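Local coordinates for prophenoloxidase b (Marsupenaeus japonicus, PDB 3WKY), which is the probably inactive precursor of a type 3 copper phenoloxidase that would hydroxylate monophenols and oxidise o-diphenols in crustacean haemolymph, at residues A[311-316]-A[346-351]; A[434-439]-A[670-675]; A[59-64]-A[105-110]. One frame throughout, in Å; residues are numbered along the deposited sequence. Where two conformers were deposited one is given.

Contact 1. Residues A[311-316]-A[346-351]; sequences GYLIHE and DSVNPD
Val348 fits between Leu313 and His315, and this is the densely packed half of the contact. Its CG2 lies 3.9 Å from Leu313 CD1, the two side chains crossing at about a right angle. Val348 O sits over the centre of one face of the His315 ring, 3.7 Å above the plane, and accepts from Glu316 N at 3.0 Å. ND1 of that ring accepts the N-H of glycosylated Asn317. Alongside, Asn349 has CG anti to its backbone N (chi1 -158°), and its ND2 donates to Ile314 O at 2.9 Å. The N-H...O angle is 163°; the acceptor lies in the amide plane of Asn349, while the donor stands well above the carbonyl plane of Ile314. Toward solvent the packing gives way to water. Glu316 OE1 lies 3.9 Å from Pro350 CD, its nearest atom in 346-351, and receives a water that also donates to Asn349 OD1. The same water accepts from Asp351 N at 2.9 Å. With Ser347 OG taking the N-H of Asn349 in an ST turn, the arrangement is that of a helix N-terminus with asparagine at the N-cap, docked against strand 312-314 and the start of the loop leading to strand 320-322.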
ATOM      1  N   GLY A 311     -34.211 -15.894  -1.081  1.00 17.36           N
ATOM      2  CA  GLY A 311     -35.265 -16.329  -1.993  1.00 19.26           C
ATOM      3  C   GLY A 311     -36.457 -15.399  -2.166  1.00 21.92           C
ATOM      4  O   GLY A 311     -37.513 -15.822  -2.635  1.00 19.04           O
ATOM      5  N   TYR A 312     -36.292 -14.130  -1.806  1.00 15.60           N
ATOM      6  CA  TYR A 312     -37.351 -13.162  -2.022  0.53 16.48           C
ATOM      7  C   TYR A 312     -36.840 -11.737  -2.065  1.00 20.42           C
ATOM      8  O   TYR A 312     -35.835 -11.381  -1.455  1.00 17.23           O
ATOM      9  CB  TYR A 312     -38.483 -13.309  -0.993  0.53 23.77           C
ATOM     10  CG  TYR A 312     -38.061 -13.192   0.453  0.53 20.42           C
ATOM     11  CD1 TYR A 312     -37.906 -11.952   1.049  0.53 23.60           C
ATOM     12  CD2 TYR A 312     -37.841 -14.323   1.231  0.53 23.54           C
ATOM     13  CE1 TYR A 312     -37.527 -11.833   2.375  0.53 30.93           C
ATOM     14  CE2 TYR A 312     -37.457 -14.209   2.565  0.53 26.54           C
ATOM     15  CZ  TYR A 312     -37.307 -12.960   3.127  0.53 28.30           C
ATOM     16  OH  TYR A 312     -36.928 -12.827   4.447  0.53 31.42           O
ATOM     17  N   LEU A 313     -37.538 -10.926  -2.852  1.00 17.42           N
ATOM     18  CA  LEU A 313     -37.217  -9.502  -2.916  1.00 17.41           C
ATOM     19  C   LEU A 313     -38.248  -8.742  -2.104  1.00 23.20           C
ATOM     20  O   LEU A 313     -39.368  -9.218  -1.893  1.00 22.99           O
ATOM     21  CB  LEU A 313     -37.227  -8.998  -4.362  1.00 16.77           C
ATOM     22  CG  LEU A 313     -36.233  -9.674  -5.305  1.00 18.54           C
ATOM     23  CD1 LEU A 313     -36.299  -9.043  -6.707  1.00 19.64           C
ATOM     24  CD2 LEU A 313     -34.815  -9.606  -4.738  1.00 17.97           C
ATOM     25  N   ILE A 314     -37.876  -7.558  -1.630  1.00 20.67           N
ATOM     26  CA  ILE A 314     -38.842  -6.727  -0.937  0.58 23.23           C
ATOM     27  C   ILE A 314     -39.392  -5.674  -1.887  1.00 23.36           C
ATOM     28  O   ILE A 314     -38.646  -4.914  -2.510  1.00 21.04           O
ATOM     29  CB  ILE A 314     -38.279  -6.105   0.368  0.58 26.60           C
ATOM     30  CG1 ILE A 314     -39.347  -5.232   1.033  0.58 28.34           C
ATOM     31  CG2 ILE A 314     -36.994  -5.319   0.107  0.58 23.98           C
ATOM     32  CD1 ILE A 314     -39.018  -4.832   2.454  0.58 32.72           C
ATOM     33  N   HIS A 315     -40.712  -5.654  -2.020  1.00 22.46           N
ATOM     34  CA  HIS A 315     -41.351  -4.702  -2.913  1.00 20.48           C
ATOM     35  C   HIS A 315     -41.314  -3.326  -2.268  1.00 22.52           C
ATOM     36  O   HIS A 315     -41.287  -3.208  -1.042  1.00 25.14           O
ATOM     37  CB  HIS A 315     -42.803  -5.116  -3.191  1.00 26.43           C
ATOM     38  CG  HIS A 315     -43.375  -4.503  -4.430  1.00 29.99           C
ATOM     39  ND1 HIS A 315     -43.758  -3.182  -4.496  1.00 37.58           N
ATOM     40  CD2 HIS A 315     -43.619  -5.028  -5.654  1.00 35.20           C
ATOM     41  CE1 HIS A 315     -44.214  -2.916  -5.709  1.00 34.59           C
ATOM     42  NE2 HIS A 315     -44.140  -4.020  -6.431  1.00 33.66           N
ATOM     43  N   GLU A 316     -41.289  -2.280  -3.082  1.00 23.46           N
ATOM     44  CA  GLU A 316     -41.295  -0.939  -2.513  0.56 27.44           C
ATOM     45  C   GLU A 316     -42.581  -0.695  -1.731  1.00 34.36           C
ATOM     46  O   GLU A 316     -42.609   0.149  -0.834  1.00 31.18           O
ATOM     47  CB  GLU A 316     -41.048   0.142  -3.567  0.56 27.65           C
ATOM     48  CG  GLU A 316     -42.036   0.175  -4.712  0.56 29.27           C
ATOM     49  CD  GLU A 316     -41.689   1.254  -5.721  0.56 39.49           C
ATOM     50  OE1 GLU A 316     -40.823   2.103  -5.410  0.56 42.02           O
ATOM     51  OE2 GLU A 316     -42.273   1.248  -6.824  0.56 39.53           O
ATOM     52  N   ASP A 346     -37.991  -2.722 -14.973  1.00 16.44           N
ATOM     53  CA  ASP A 346     -39.205  -2.638 -14.157  1.00 20.71           C
ATOM     54  C   ASP A 346     -38.955  -3.227 -12.767  1.00 21.96           C
ATOM     55  O   ASP A 346     -39.540  -4.242 -12.375  1.00 21.41           O
ATOM     56  CB  ASP A 346     -40.340  -3.375 -14.866  1.00 18.86           C
ATOM     57  CG  ASP A 346     -41.651  -3.315 -14.103  1.00 25.55           C
ATOM     58  OD1 ASP A 346     -41.893  -2.311 -13.404  1.00 24.41           O
ATOM     59  OD2 ASP A 346     -42.432  -4.285 -14.210  1.00 26.46           O
ATOM     60  N   SER A 347     -38.066  -2.586 -12.014  1.00 19.64           N
ATOM     61  CA  SER A 347     -37.637  -3.125 -10.730  1.00 15.97           C
ATOM     62  C   SER A 347     -38.766  -3.104  -9.701  1.00 17.59           C
ATOM     63  O   SER A 347     -39.536  -2.137  -9.640  1.00 20.46           O
ATOM     64  CB  SER A 347     -36.470  -2.284 -10.185  1.00 14.44           C
ATOM     65  OG  SER A 347     -36.148  -2.684  -8.865  1.00 19.80           O
ATOM     66  N   VAL A 348     -38.842  -4.140  -8.870  1.00 18.43           N
ATOM     67  CA  VAL A 348     -39.787  -4.126  -7.754  1.00 17.75           C
ATOM     68  C   VAL A 348     -39.451  -3.063  -6.708  1.00 21.79           C
ATOM     69  O   VAL A 348     -40.316  -2.679  -5.920  1.00 18.82           O
ATOM     70  CB  VAL A 348     -39.949  -5.504  -7.061  1.00 22.43           C
ATOM     71  CG1 VAL A 348     -40.501  -6.532  -8.046  1.00 21.49           C
ATOM     72  CG2 VAL A 348     -38.625  -5.975  -6.460  1.00 20.03           C
ATOM     73  N   ASN A 349     -38.217  -2.561  -6.696  1.00 19.97           N
ATOM     74  CA  ASN A 349     -37.844  -1.621  -5.642  1.00 19.17           C
ATOM     75  C   ASN A 349     -36.578  -0.832  -5.981  1.00 19.54           C
ATOM     76  O   ASN A 349     -35.492  -1.149  -5.482  1.00 18.29           O
ATOM     77  CB  ASN A 349     -37.654  -2.388  -4.325  1.00 19.27           C
ATOM     78  CG  ASN A 349     -37.782  -1.502  -3.096  1.00 23.01           C
ATOM     79  OD1 ASN A 349     -37.580  -0.289  -3.156  1.00 21.24           O
ATOM     80  ND2 ASN A 349     -38.118  -2.113  -1.969  1.00 21.10           N
ATOM     81  N   PRO A 350     -36.712   0.183  -6.846  1.00 19.97           N
ATOM     82  CA  PRO A 350     -35.569   1.001  -7.271  1.00 20.34           C
ATOM     83  C   PRO A 350     -34.767   1.562  -6.103  1.00 21.31           C
ATOM     84  O   PRO A 350     -33.531   1.601  -6.192  1.00 17.47           O
ATOM     85  CB  PRO A 350     -36.237   2.142  -8.046  1.00 24.53           C
ATOM     86  CG  PRO A 350     -37.457   1.501  -8.640  1.00 24.68           C
ATOM     87  CD  PRO A 350     -37.942   0.524  -7.591  1.00 22.32           C
ATOM     88  N   ASP A 351     -35.436   1.992  -5.033  1.00 20.11           N
ATOM     89  CA  ASP A 351     -34.724   2.654  -3.930  1.00 22.98           C
ATOM     90  C   ASP A 351     -33.826   1.681  -3.169  1.00 20.69           C
ATOM     91  O   ASP A 351     -32.835   2.085  -2.562  1.00 20.32           O
ATOM     92  CB  ASP A 351     -35.693   3.310  -2.939  1.00 23.79           C
ATOM     93  CG  ASP A 351     -36.334   4.572  -3.482  1.00 29.71           C
ATOM     94  OD1 ASP A 351     -35.995   5.001  -4.603  1.00 27.60           O
ATOM     95  OD2 ASP A 351     -37.167   5.152  -2.758  1.00 28.94           O
TER
HETATM   96  O   HOH W   1     -38.253   2.246  -4.657  1.00 24.03           O

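Contact 2. Residues A[434-439]-A[670-675]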
ATOM      1  N   HIS A 434     -21.143 -27.951 -48.906  1.00 36.62           N
ATOM      2  CA  HIS A 434     -20.107 -27.663 -49.897  0.66 35.93           C
ATOM      3  C   HIS A 434     -19.777 -26.180 -49.906  1.00 33.74           C
ATOM      4  O   HIS A 434     -20.677 -25.342 -49.954  1.00 41.51           O
ATOM      5  CB  HIS A 434     -20.565 -28.082 -51.300  0.66 41.52           C
ATOM      6  CG  HIS A 434     -19.699 -27.546 -52.400  0.66 37.05           C
ATOM      7  ND1 HIS A 434     -19.936 -26.333 -53.011  0.66 42.44           N
ATOM      8  CD2 HIS A 434     -18.594 -28.055 -52.992  0.66 36.67           C
ATOM      9  CE1 HIS A 434     -19.013 -26.116 -53.930  0.66 44.37           C
ATOM     10  NE2 HIS A 434     -18.188 -27.148 -53.943  0.66 44.73           N
ATOM     11  N   TRP A 435     -18.491 -25.850 -49.862  1.00 32.77           N
ATOM     12  CA  TRP A 435     -18.085 -24.451 -49.894  1.00 37.10           C
ATOM     13  C   TRP A 435     -16.851 -24.206 -50.757  1.00 30.97           C
ATOM     14  O   TRP A 435     -16.574 -23.070 -51.147  1.00 35.79           O
ATOM     15  CB  TRP A 435     -17.888 -23.891 -48.475  1.00 33.23           C
ATOM     16  CG  TRP A 435     -16.829 -24.586 -47.665  1.00 29.63           C
ATOM     17  CD1 TRP A 435     -17.001 -25.650 -46.827  1.00 30.67           C
ATOM     18  CD2 TRP A 435     -15.442 -24.237 -47.594  1.00 28.02           C
ATOM     19  NE1 TRP A 435     -15.801 -25.989 -46.245  1.00 29.05           N
ATOM     20  CE2 TRP A 435     -14.829 -25.138 -46.703  1.00 29.10           C
ATOM     21  CE3 TRP A 435     -14.658 -23.248 -48.200  1.00 29.88           C
ATOM     22  CZ2 TRP A 435     -13.467 -25.086 -46.408  1.00 30.50           C
ATOM     23  CZ3 TRP A 435     -13.309 -23.202 -47.912  1.00 32.70           C
ATOM     24  CH2 TRP A 435     -12.727 -24.112 -47.023  1.00 30.08           C
ATOM     25  N   ILE A 436     -16.106 -25.264 -51.053  1.00 36.74           N
ATOM     26  CA  ILE A 436     -14.970 -25.136 -51.960  1.00 37.77           C
ATOM     27  C   ILE A 436     -14.833 -26.388 -52.832  1.00 43.82           C
ATOM     28  O   ILE A 436     -14.929 -27.514 -52.337  1.00 37.17           O
ATOM     29  CB  ILE A 436     -13.649 -24.809 -51.210  1.00 42.22           C
ATOM     30  CG1 ILE A 436     -12.556 -24.412 -52.205  1.00 35.97           C
ATOM     31  CG2 ILE A 436     -13.205 -25.972 -50.318  1.00 39.63           C
ATOM     32  CD1 ILE A 436     -11.219 -24.080 -51.561  1.00 40.97           C
ATOM     33  N   ASP A 437     -14.645 -26.186 -54.133  1.00 45.09           N
ATOM     34  CA  ASP A 437     -14.531 -27.304 -55.062  1.00 49.74           C
ATOM     35  C   ASP A 437     -13.412 -28.257 -54.650  1.00 43.51           C
ATOM     36  O   ASP A 437     -12.385 -27.806 -54.140  1.00 52.15           O
ATOM     37  CB  ASP A 437     -14.285 -26.794 -56.486  1.00 53.90           C
ATOM     38  CG  ASP A 437     -15.544 -26.256 -57.139  1.00 60.68           C
ATOM     39  OD1 ASP A 437     -16.641 -26.752 -56.805  1.00 55.93           O
ATOM     40  OD2 ASP A 437     -15.436 -25.343 -57.987  1.00 69.79           O
ATOM     41  N   ASP A 438     -13.670 -29.558 -54.824  1.00 47.44           N
ATOM     42  CA  ASP A 438     -12.691 -30.622 -54.572  0.67 48.77           C
ATOM     43  C   ASP A 438     -12.411 -30.888 -53.095  1.00 52.05           C
ATOM     44  O   ASP A 438     -11.421 -31.534 -52.738  1.00 44.93           O
ATOM     45  CB  ASP A 438     -11.387 -30.362 -55.330  0.67 50.87           C
ATOM     46  CG  ASP A 438     -11.572 -30.410 -56.829  0.67 51.57           C
ATOM     47  OD1 ASP A 438     -12.257 -31.340 -57.307  0.67 49.77           O
ATOM     48  OD2 ASP A 438     -11.045 -29.516 -57.525  0.67 49.73           O
ATOM     49  N   TYR A 439     -13.291 -30.406 -52.229  1.00 47.09           N
ATOM     50  CA  TYR A 439     -13.170 -30.727 -50.812  1.00 38.92           C
ATOM     51  C   TYR A 439     -14.542 -31.062 -50.273  1.00 33.74           C
ATOM     52  O   TYR A 439     -15.501 -30.321 -50.500  1.00 37.33           O
ATOM     53  CB  TYR A 439     -12.552 -29.574 -50.010  1.00 36.47           C
ATOM     54  CG  TYR A 439     -12.500 -29.833 -48.514  1.00 37.79           C
ATOM     55  CD1 TYR A 439     -11.609 -30.753 -47.981  1.00 29.51           C
ATOM     56  CD2 TYR A 439     -13.338 -29.148 -47.640  1.00 38.93           C
ATOM     57  CE1 TYR A 439     -11.559 -30.998 -46.613  1.00 35.79           C
ATOM     58  CE2 TYR A 439     -13.298 -29.386 -46.275  1.00 35.50           C
ATOM     59  CZ  TYR A 439     -12.407 -30.307 -45.768  1.00 36.76           C
ATOM     60  OH  TYR A 439     -12.359 -30.538 -44.415  1.00 34.32           O
ATOM     61  N   SER A 670      -6.116 -24.303 -48.070  1.00 37.85           N
ATOM     62  CA  SER A 670      -5.272 -25.353 -47.500  1.00 36.17           C
ATOM     63  C   SER A 670      -5.979 -26.711 -47.413  1.00 36.08           C
ATOM     64  O   SER A 670      -5.319 -27.743 -47.283  1.00 40.04           O
ATOM     65  CB  SER A 670      -4.769 -24.950 -46.113  1.00 38.12           C
ATOM     66  OG  SER A 670      -5.829 -24.958 -45.175  1.00 32.94           O
ATOM     67  N   VAL A 671      -7.310 -26.722 -47.488  1.00 32.60           N
ATOM     68  CA  VAL A 671      -8.036 -27.993 -47.406  1.00 34.39           C
ATOM     69  C   VAL A 671      -7.891 -28.807 -48.689  1.00 44.53           C
ATOM     70  O   VAL A 671      -8.186 -30.003 -48.710  1.00 39.89           O
ATOM     71  CB  VAL A 671      -9.543 -27.827 -47.084  1.00 35.07           C
ATOM     72  CG1 VAL A 671      -9.738 -27.200 -45.702  1.00 35.36           C
ATOM     73  CG2 VAL A 671     -10.255 -27.017 -48.163  1.00 32.83           C
ATOM     74  N   LEU A 672      -7.433 -28.156 -49.752  1.00 41.85           N
ATOM     75  CA  LEU A 672      -7.333 -28.801 -51.058  1.00 50.02           C
ATOM     76  C   LEU A 672      -6.170 -29.776 -51.128  1.00 53.33           C
ATOM     77  O   LEU A 672      -5.141 -29.578 -50.477  1.00 48.05           O
ATOM     78  CB  LEU A 672      -7.191 -27.756 -52.162  1.00 45.60           C
ATOM     79  CG  LEU A 672      -8.392 -26.828 -52.317  1.00 39.50           C
ATOM     80  CD1 LEU A 672      -8.115 -25.736 -53.345  1.00 40.95           C
ATOM     81  CD2 LEU A 672      -9.603 -27.641 -52.697  1.00 44.38           C
ATOM     82  N   ARG A 673      -6.342 -30.830 -51.923  1.00 57.24           N
ATOM     83  CA  ARG A 673      -5.261 -31.771 -52.178  1.00 64.27           C
ATOM     84  C   ARG A 673      -4.091 -31.027 -52.796  1.00 61.34           C
ATOM     85  O   ARG A 673      -4.252 -30.285 -53.769  1.00 66.73           O
ATOM     86  CB  ARG A 673      -5.711 -32.881 -53.130  1.00 68.84           C
ATOM     87  CG  ARG A 673      -6.989 -33.584 -52.715  1.00 71.11           C
ATOM     88  CD  ARG A 673      -7.375 -34.659 -53.720  1.00 73.28           C
ATOM     89  NE  ARG A 673      -8.818 -34.878 -53.753  1.00 82.06           N
ATOM     90  CZ  ARG A 673      -9.464 -35.755 -52.989  1.00 87.56           C
ATOM     91  NH1 ARG A 673      -8.796 -36.505 -52.121  1.00 85.13           N
ATOM     92  NH2 ARG A 673     -10.781 -35.884 -53.094  1.00 75.03           N
ATOM     93  N   ARG A 674      -2.916 -31.205 -52.212  1.00 62.05           N
ATOM     94  CA  ARG A 674      -1.690 -30.625 -52.747  0.53 69.16           C
ATOM     95  C   ARG A 674      -0.976 -31.672 -53.588  1.00 72.52           C
ATOM     96  O   ARG A 674      -1.046 -32.861 -53.279  1.00 71.29           O
ATOM     97  CB  ARG A 674      -0.775 -30.154 -51.613  0.53 69.02           C
ATOM     98  CG  ARG A 674      -0.839 -28.658 -51.336  0.53 66.80           C
ATOM     99  CD  ARG A 674       0.553 -28.040 -51.348  0.53 71.80           C
ATOM    100  NE  ARG A 674       0.509 -26.584 -51.230  0.53 74.87           N
ATOM    101  CZ  ARG A 674       0.642 -25.921 -50.087  0.53 72.43           C
ATOM    102  NH1 ARG A 674       0.836 -26.581 -48.953  0.53 70.58           N
ATOM    103  NH2 ARG A 674       0.587 -24.597 -50.074  0.53 67.38           N
ATOM    104  N   PRO A 675      -0.287 -31.239 -54.659  1.00 70.52           N
ATOM    105  CA  PRO A 675       0.407 -32.188 -55.541  1.00 77.09           C
ATOM    106  C   PRO A 675       1.396 -33.082 -54.788  1.00 80.61           C
ATOM    107  O   PRO A 675       1.734 -32.787 -53.640  1.00 85.22           O
ATOM    108  CB  PRO A 675       1.153 -31.273 -56.524  1.00 77.08           C
ATOM    109  CG  PRO A 675       1.161 -29.913 -55.881  1.00 67.50           C
ATOM    110  CD  PRO A 675      -0.101 -29.845 -55.093  1.00 65.17           C
TER
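Val671 packs over one face of the Tyr439 ring in a CH-pi contact: Val671 CB lies 3.7 Å from the ring centroid and only 10° off the normal. The valine's methyls divide the ring, with CG2 nearest Tyr439 CG at 3.6 Å and CG1 nearest CZ, toward the hydroxyl end. Tyr439 has CG anti to its backbone N (chi1 176°), and chi2 of 72° turns the ring face to the valine. Val671 CG2 also meets Ile436 CG2 at 3.8 Å and Trp435, tip to tip, at CH2. Trp435 NE1 donates to Glu432 OE1, and Ile436 CG2 covers part of one indole face. Ile436 and Tyr439 are the first and last residues of a type II beta turn, with positive phi at Asp438, in the loop joining strands 424-432 and 445-456 of the Ig-like domain; residues 670-675 belong to the tail beyond strand 655-664. Ile436 CD1, ending an extended chain, reaches Leu672 CD1 at 3.9 Å, the side chains meeting at a slant. The other leucine methyl, Leu672 CD2, makes a tight methyl-carbonyl contact of 3.1 Å with Asp437 O. Within 434-439, His434 NE2 donates to Asp437 OD1 at 3.3 Å, from above the carboxylate plane.

Contact 3. Residues A[59-64]-A[105-110]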
ATOM      1  N   SER A  59     -39.581  15.203 -23.250  1.00 29.05           N
ATOM      2  CA  SER A  59     -38.222  15.668 -22.987  1.00 32.13           C
ATOM      3  C   SER A  59     -37.299  15.478 -24.187  1.00 31.04           C
ATOM      4  O   SER A  59     -36.092  15.690 -24.074  1.00 29.58           O
ATOM      5  CB  SER A  59     -37.632  14.933 -21.782  1.00 32.04           C
ATOM      6  OG  SER A  59     -37.483  13.547 -22.069  1.00 28.57           O
ATOM      7  N   ALA A  60     -37.862  15.085 -25.329  1.00 26.61           N
ATOM      8  CA  ALA A  60     -37.052  14.750 -26.508  1.00 22.54           C
ATOM      9  C   ALA A  60     -36.036  15.818 -26.910  1.00 29.77           C
ATOM     10  O   ALA A  60     -34.919  15.501 -27.327  1.00 28.60           O
ATOM     11  CB  ALA A  60     -37.947  14.405 -27.693  1.00 28.62           C
ATOM     12  N   LEU A  61     -36.426  17.083 -26.788  1.00 28.95           N
ATOM     13  CA  LEU A  61     -35.587  18.187 -27.249  1.00 31.84           C
ATOM     14  C   LEU A  61     -34.514  18.588 -26.241  1.00 34.58           C
ATOM     15  O   LEU A  61     -33.649  19.404 -26.550  1.00 38.56           O
ATOM     16  CB  LEU A  61     -36.458  19.405 -27.587  1.00 33.85           C
ATOM     17  CG  LEU A  61     -36.956  19.570 -29.025  1.00 42.79           C
ATOM     18  CD1 LEU A  61     -37.476  18.273 -29.594  1.00 42.49           C
ATOM     19  CD2 LEU A  61     -38.042  20.642 -29.089  1.00 44.36           C
ATOM     20  N   SER A  62     -34.573  18.022 -25.039  1.00 33.98           N
ATOM     21  CA  SER A  62     -33.640  18.391 -23.970  1.00 32.95           C
ATOM     22  C   SER A  62     -32.205  17.899 -24.190  1.00 35.54           C
ATOM     23  O   SER A  62     -31.276  18.387 -23.548  1.00 30.76           O
ATOM     24  CB  SER A  62     -34.144  17.891 -22.617  1.00 32.23           C
ATOM     25  OG  SER A  62     -34.034  16.480 -22.514  1.00 36.16           O
ATOM     26  N   ILE A  63     -32.016  16.930 -25.078  1.00 28.24           N
ATOM     27  CA  ILE A  63     -30.668  16.438 -25.350  1.00 27.66           C
ATOM     28  C   ILE A  63     -30.037  17.282 -26.449  1.00 32.23           C
ATOM     29  O   ILE A  63     -30.548  17.336 -27.566  1.00 31.18           O
ATOM     30  CB  ILE A  63     -30.658  14.950 -25.768  1.00 26.74           C
ATOM     31  CG1 ILE A  63     -31.519  14.116 -24.812  1.00 26.33           C
ATOM     32  CG2 ILE A  63     -29.221  14.425 -25.850  1.00 24.72           C
ATOM     33  CD1 ILE A  63     -31.132  14.206 -23.356  1.00 29.76           C
ATOM     34  N   PRO A  64     -28.918  17.947 -26.134  1.00 32.75           N
ATOM     35  CA  PRO A  64     -28.269  18.834 -27.109  1.00 33.44           C
ATOM     36  C   PRO A  64     -27.665  18.080 -28.291  1.00 32.83           C
ATOM     37  O   PRO A  64     -27.250  16.926 -28.151  1.00 27.50           O
ATOM     38  CB  PRO A  64     -27.149  19.497 -26.290  1.00 29.15           C
ATOM     39  CG  PRO A  64     -26.876  18.534 -25.164  1.00 33.70           C
ATOM     40  CD  PRO A  64     -28.217  17.918 -24.838  1.00 27.37           C
ATOM     41  N   ASP A 105     -34.528  18.425 -37.643  1.00 29.69           N
ATOM     42  CA  ASP A 105     -33.582  19.527 -37.436  1.00 30.42           C
ATOM     43  C   ASP A 105     -33.443  19.949 -35.974  1.00 33.71           C
ATOM     44  O   ASP A 105     -32.537  20.706 -35.631  1.00 36.57           O
ATOM     45  CB  ASP A 105     -34.005  20.761 -38.248  1.00 33.39           C
ATOM     46  CG  ASP A 105     -33.619  20.668 -39.709  1.00 36.71           C
ATOM     47  OD1 ASP A 105     -32.552  20.096 -40.019  1.00 36.20           O
ATOM     48  OD2 ASP A 105     -34.386  21.185 -40.554  1.00 40.47           O
ATOM     49  N   HIS A 106     -34.341  19.468 -35.121  1.00 24.18           N
ATOM     50  CA  HIS A 106     -34.475  19.996 -33.772  1.00 28.04           C
ATOM     51  C   HIS A 106     -34.112  19.007 -32.674  1.00 31.55           C
ATOM     52  O   HIS A 106     -34.158  19.352 -31.492  1.00 31.14           O
ATOM     53  CB  HIS A 106     -35.905  20.490 -33.566  1.00 33.51           C
ATOM     54  CG  HIS A 106     -36.352  21.452 -34.621  1.00 44.16           C
ATOM     55  ND1 HIS A 106     -36.185  22.815 -34.502  1.00 40.99           N
ATOM     56  CD2 HIS A 106     -36.918  21.244 -35.835  1.00 40.49           C
ATOM     57  CE1 HIS A 106     -36.649  23.408 -35.588  1.00 43.71           C
ATOM     58  NE2 HIS A 106     -37.097  22.478 -36.413  1.00 42.49           N
ATOM     59  N   VAL A 107     -33.758  17.787 -33.067  1.00 32.04           N
ATOM     60  CA  VAL A 107     -33.408  16.739 -32.111  0.54 28.11           C
ATOM     61  C   VAL A 107     -32.001  16.222 -32.364  1.00 23.20           C
ATOM     62  O   VAL A 107     -31.513  16.244 -33.499  1.00 28.19           O
ATOM     63  CB  VAL A 107     -34.385  15.544 -32.181  0.54 33.14           C
ATOM     64  CG1 VAL A 107     -35.735  15.915 -31.606  0.54 27.71           C
ATOM     65  CG2 VAL A 107     -34.530  15.068 -33.607  0.54 31.54           C
ATOM     66  N   ASN A 108     -31.340  15.786 -31.293  1.00 23.33           N
ATOM     67  CA  ASN A 108     -30.043  15.128 -31.367  1.00 23.99           C
ATOM     68  C   ASN A 108     -30.127  13.986 -32.397  1.00 23.60           C
ATOM     69  O   ASN A 108     -31.079  13.209 -32.383  1.00 24.80           O
ATOM     70  CB  ASN A 108     -29.706  14.601 -29.962  1.00 22.49           C
ATOM     71  CG  ASN A 108     -28.459  13.760 -29.931  1.00 26.90           C
ATOM     72  OD1 ASN A 108     -28.464  12.625 -30.399  1.00 23.41           O
ATOM     73  ND2 ASN A 108     -27.383  14.302 -29.356  1.00 26.63           N
ATOM     74  N   SER A 109     -29.156  13.889 -33.304  1.00 21.71           N
ATOM     75  CA  SER A 109     -29.296  12.936 -34.398  0.52 25.47           C
ATOM     76  C   SER A 109     -29.273  11.480 -33.938  1.00 25.95           C
ATOM     77  O   SER A 109     -30.002  10.658 -34.492  1.00 21.88           O
ATOM     78  CB  SER A 109     -28.277  13.192 -35.512  0.52 29.70           C
ATOM     79  OG  SER A 109     -26.962  13.275 -35.006  0.52 31.11           O
ATOM     80  N   ALA A 110     -28.469  11.163 -32.927  1.00 23.61           N
ATOM     81  CA  ALA A 110     -28.414   9.786 -32.432  1.00 22.77           C
ATOM     82  C   ALA A 110     -29.689   9.423 -31.675  1.00 24.82           C
ATOM     83  O   ALA A 110     -30.177   8.294 -31.761  1.00 21.59           O
ATOM     84  CB  ALA A 110     -27.163   9.558 -31.565  1.00 20.70           C
TER
HETATM   85  O   HOH W   2     -32.643  16.169 -28.876  1.00 31.91           O
HETATM   86  O   HOH W   3     -31.766  19.303 -29.268  1.00 38.85           O
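Asn108 reaches across to Pro64 with its side-chain amide: ND2 donates to Pro64 O at 2.9 Å, and the N-H...O angle of 171° makes the bond nearly straight. The acceptor lies in the Asn108 amide plane, although the donor is tilted from the carbonyl plane of Pro64. CG is anti to the backbone N (chi1 173°), and chi2 of -73° turns ND2 toward Pro64 O; ND2 also bonds Ile67 O. Ile63 slants across the asparagine, its CG2 at 4.0 Å from ND2, while the side chain also packs on helix 74-89 and on Val111. At the other end Leu61 and Val107 also cross at a slant, Leu61 CD1 meeting Val107 CG1 at 3.6 Å. Leu61 CG lies beside the carbonyl of His106, whose ring turns away to give its NE2 hydrogen to Thr47 O. Between these two side-chain contacts the backbones are joined through water: one molecule accepts from Asn108 N at 2.8 Å and lies within bonding distance of both Ala60 O and Ile63 O. Asn108 is the N-cap of helix 109-122 through OD1, which accepts from Val111 N, while its ND2 joins the helix start to the loop before helix 74-89 in the all-alpha hemocyanin domain.

Overall arrangement
Followed from the N terminus, the three contacts come in series, so none nests within or crosses another. Contact 3 closes first, bringing the ends of a 40-residue, mainly helical excursion together within the all-alpha domain. Contact 1 follows in the copper-containing domain and closes a shorter loop of 29 residues, which includes strand 320-322 and helix 334-343. Contact 2 spans by far the longest interval, 230 residues rich in strand, and fastens the C-terminal tail to an early loop of the Ig-like domain. Centres of contacts 1 and 3 lie about 33 Å apart, whereas contact 2 lies about 59 Å and 55 Å from them respectively, on the opposite side of the chain's centre.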